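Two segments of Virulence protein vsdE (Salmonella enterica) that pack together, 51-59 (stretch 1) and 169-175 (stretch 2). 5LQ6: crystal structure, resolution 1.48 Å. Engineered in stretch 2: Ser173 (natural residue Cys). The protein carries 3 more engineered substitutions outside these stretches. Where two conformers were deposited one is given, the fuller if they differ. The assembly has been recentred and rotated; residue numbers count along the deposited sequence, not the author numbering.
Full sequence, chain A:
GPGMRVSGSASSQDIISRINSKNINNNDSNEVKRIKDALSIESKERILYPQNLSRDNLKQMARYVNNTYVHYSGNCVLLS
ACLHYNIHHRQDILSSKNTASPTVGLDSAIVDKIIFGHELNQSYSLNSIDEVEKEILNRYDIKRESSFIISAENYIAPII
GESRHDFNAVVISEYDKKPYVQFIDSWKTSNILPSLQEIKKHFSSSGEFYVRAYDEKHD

Stretch 1 (51-59) QNLSRDNLK
Stretch 2 169-175: AVVISEY

The most unusual feature of this contact is how much of its polar bonding passes through water: a single direct hydrogen bond joins the two stretches, while three ordered waters bridge them. The direct bond runs from Asn52 ND2 to Ser173 O, 3.1 Å long with an N-H...O angle of 161°. An asparagine suits this place because its amide offers a donor and an acceptor at once. With chi1 at -174° (t) and chi2 at 53°, the end of the side chain comes nearer to stretch 2 than its sideways CA-to-CB bond would suggest, and while Asn52 ND2 binds the carbonyl, Asn52 OD1 accepts from water 1 at 2.7 Å.

Water 1 also donates to Leu53 O (2.7 Å) and accepts from Ser173 N (2.9 Å), so both backbone polar groups of Ser173 are engaged from stretch 1, directly or through water. Water 2 donates to Leu53 O at 2.8 Å and to Ser173 O at 3.2 Å. Water 3 accepts from Arg55 N at 2.9 Å and donates to Glu174 OE2 at 2.8 Å, giving an amide in the first turn of the helix a link to a carboxylate; Glu174 has chi1 at -71° (m) and chi2 at 169° (t). Ser173 is an engineered residue, with chi1 at -67° (m); its CB lies 4.0 Å from Asn52 OD1, and its OG is bonded elsewhere in the structure.

The backbones run nearly antiparallel. Stretch 1 is extended at Asn52 (phi/psi -95/101), Leu53 (-71/149) and Ser54 (-103/166), then helical through 55-59 with phi near -60° and psi from -37 to -50°. Stretch 2 is a strand over 169-172, continuing extended to its end (Val170 -133/136, Ile172 -106/129, Ser173 -116/102, Glu174 -96/154). The N-to-C directions of helix 55-59 and strand 169-172 differ by 157°, and the axes come within 10.1 Å at their closest. In register, the CA atoms of Asn52 and Ser173 are 7.4 Å apart, and those of Leu58 and Val170 8.5 Å.

Ser54 caps the helix. With chi1 at 70° (p), its OG accepts from Asn57 N at 2.9 Å; in return Ser54 N donates to Asn57 OD1 at 3.0 Å, with Asn57 chi1 at -66° (m). The OG bond satisfies Asn57 N, a first-turn amide with no carbonyl of a preceding helical turn to bond; the bond from Ser54 N to Asn57 OD1 closes the box. Helical bonds follow from Leu58 N to Ser54 O (3.1 Å) and from Lys59 N to Arg55 O (3.0 Å).

Farther along the helix, past the water-bridged end, lies an apolar patch. Leu58 (m, t) points toward the strand, its CD1 3.9 Å from Val170 CB and 3.6 Å from Ile172 CD1. Val170 (t) points back toward the helix, and its compact branched side chain suits a strand, whereas Ala169 and Val171 point away in the usual alternation. Ile172 (m, t) starts sideways but sends its end nearer, bringing CD1 within 3.7 Å of Arg55 CB; its CG2 lies 4.1 Å from Leu53 O. Arg55, all t through chi3, thus lends aliphatic carbon to this patch while its end leads away.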

# COMPACT_ATOMS: atom_id res chain seq x y z
N GLN A 51 -15.60 -0.15 -11.10
CA GLN A 51 -15.35 1.14 -10.49
C GLN A 51 -15.62 1.13 -9.01
O GLN A 51 -14.85 1.68 -8.24
CB GLN A 51 -16.19 2.26 -11.14
CG GLN A 51 -15.71 2.65 -12.53
CD GLN A 51 -14.23 3.06 -12.55
OE1 GLN A 51 -13.75 3.71 -11.61
NE2 GLN A 51 -13.50 2.64 -13.58
N ASN A 52 -16.73 0.52 -8.61
CA ASN A 52 -17.04 0.34 -7.19
C ASN A 52 -16.57 -1.04 -6.74
O ASN A 52 -17.20 -2.05 -7.01
CB ASN A 52 -18.53 0.50 -6.89
CG ASN A 52 -18.80 0.46 -5.39
OD1 ASN A 52 -18.19 1.21 -4.66
ND2 ASN A 52 -19.64 -0.43 -4.94
N LEU A 53 -15.43 -1.08 -6.06
CA LEU A 53 -14.85 -2.34 -5.65
C LEU A 53 -15.63 -3.00 -4.54
O LEU A 53 -16.24 -2.35 -3.69
CB LEU A 53 -13.39 -2.13 -5.18
CG LEU A 53 -12.41 -1.74 -6.26
CD1 LEU A 53 -11.09 -1.28 -5.68
CD2 LEU A 53 -12.15 -2.84 -7.27
N SER A 54 -15.60 -4.29 -4.55
CA SER A 54 -16.17 -5.05 -3.49
C SER A 54 -15.04 -5.55 -2.60
O SER A 54 -13.85 -5.57 -2.98
CB SER A 54 -16.93 -6.25 -4.06
OG SER A 54 -16.04 -7.22 -4.60
N ARG A 55 -15.42 -6.03 -1.43
CA ARG A 55 -14.44 -6.62 -0.54
C ARG A 55 -13.78 -7.83 -1.17
O ARG A 55 -12.59 -8.06 -1.06
CB ARG A 55 -15.07 -6.94 0.82
CG ARG A 55 -14.06 -7.37 1.86
CD ARG A 55 -14.78 -7.62 3.16
NE ARG A 55 -13.86 -7.93 4.22
CZ ARG A 55 -13.44 -9.15 4.52
NH1 ARG A 55 -13.83 -10.20 3.80
NH2 ARG A 55 -12.59 -9.32 5.52
N ASP A 56 -14.58 -8.63 -1.88
CA ASP A 56 -14.05 -9.79 -2.54
C ASP A 56 -13.07 -9.41 -3.67
O ASP A 56 -12.06 -10.08 -3.88
CB ASP A 56 -15.19 -10.60 -3.16
CG ASP A 56 -14.67 -11.82 -3.83
OD1 ASP A 56 -14.20 -12.70 -3.09
OD2 ASP A 56 -14.65 -11.85 -5.09
N ASN A 57 -13.35 -8.34 -4.39
CA ASN A 57 -12.39 -7.80 -5.35
C ASN A 57 -11.06 -7.54 -4.69
O ASN A 57 -9.99 -7.90 -5.22
CB ASN A 57 -12.85 -6.49 -6.03
CG ASN A 57 -14.06 -6.61 -6.94
OD1 ASN A 57 -14.80 -5.64 -7.09
ND2 ASN A 57 -14.23 -7.75 -7.59
N LEU A 58 -11.11 -6.85 -3.56
CA LEU A 58 -9.87 -6.54 -2.85
C LEU A 58 -9.09 -7.76 -2.41
O LEU A 58 -7.88 -7.76 -2.41
CB LEU A 58 -10.13 -5.64 -1.62
CG LEU A 58 -10.65 -4.26 -1.87
CD1 LEU A 58 -10.88 -3.64 -0.48
CD2 LEU A 58 -9.65 -3.43 -2.66
N LYS A 59 -9.79 -8.81 -1.98
CA LYS A 59 -9.11 -10.03 -1.63
C LYS A 59 -8.36 -10.57 -2.82
O LYS A 59 -7.20 -10.99 -2.71
CB LYS A 59 -10.13 -11.10 -1.15
CG LYS A 59 -9.49 -12.30 -0.52
CD LYS A 59 -10.53 -13.37 -0.17
CE LYS A 59 -11.81 -12.77 0.41
NZ LYS A 59 -12.79 -13.84 0.75
N ALA A 169 -5.07 0.51 2.65
CA ALA A 169 -6.40 0.72 3.19
C ALA A 169 -7.28 1.21 2.02
O ALA A 169 -6.87 2.09 1.25
CB ALA A 169 -6.40 1.72 4.31
N VAL A 170 -8.48 0.64 1.90
CA VAL A 170 -9.43 1.04 0.89
C VAL A 170 -10.79 1.21 1.52
O VAL A 170 -11.23 0.38 2.31
CB VAL A 170 -9.51 0.04 -0.26
CG1 VAL A 170 -10.56 0.38 -1.31
CG2 VAL A 170 -8.17 -0.11 -0.99
N VAL A 171 -11.47 2.28 1.15
CA VAL A 171 -12.87 2.50 1.59
C VAL A 171 -13.80 1.73 0.69
O VAL A 171 -13.75 1.84 -0.56
CB VAL A 171 -13.21 4.01 1.56
CG1 VAL A 171 -14.67 4.23 1.94
CG2 VAL A 171 -12.29 4.81 2.44
N ILE A 172 -14.61 0.89 1.32
CA ILE A 172 -15.58 0.04 0.64
C ILE A 172 -16.97 0.61 0.88
O ILE A 172 -17.33 0.85 2.02
CB ILE A 172 -15.53 -1.42 1.14
CG1 ILE A 172 -14.12 -1.99 0.95
CG2 ILE A 172 -16.60 -2.26 0.40
CD1 ILE A 172 -13.98 -3.45 1.37
N SER A 173 -17.70 0.78 -0.22
CA SER A 173 -19.09 1.26 -0.17
C SER A 173 -20.03 0.20 -0.70
O SER A 173 -20.10 -0.02 -1.92
CB SER A 173 -19.18 2.56 -0.98
OG SER A 173 -18.44 3.56 -0.34
N GLU A 174 -20.70 -0.49 0.21
CA GLU A 174 -21.67 -1.55 -0.08
C GLU A 174 -23.06 -0.93 -0.07
O GLU A 174 -23.32 0.04 0.58
CB GLU A 174 -21.56 -2.69 0.97
CG GLU A 174 -20.28 -3.52 0.81
CD GLU A 174 -19.97 -4.48 1.97
OE1 GLU A 174 -20.79 -4.62 2.92
OE2 GLU A 174 -18.89 -5.18 1.93
N TYR A 175 -23.96 -1.58 -0.80
CA TYR A 175 -25.30 -1.01 -0.94
C TYR A 175 -25.98 -0.76 0.38
O TYR A 175 -26.09 -1.65 1.23
CB TYR A 175 -26.17 -1.96 -1.80
CG TYR A 175 -27.54 -1.36 -2.08
CD1 TYR A 175 -27.69 -0.39 -3.04
CD2 TYR A 175 -28.66 -1.70 -1.30
CE1 TYR A 175 -28.92 0.24 -3.24
CE2 TYR A 175 -29.89 -1.09 -1.51
CZ TYR A 175 -30.01 -0.13 -2.50
OH TYR A 175 -31.21 0.53 -2.73
O HOH W 1 -16.61 0.15 -2.80
O HOH W 2 -18.76 -2.90 -2.58
O HOH W 3 -18.18 -5.66 -0.74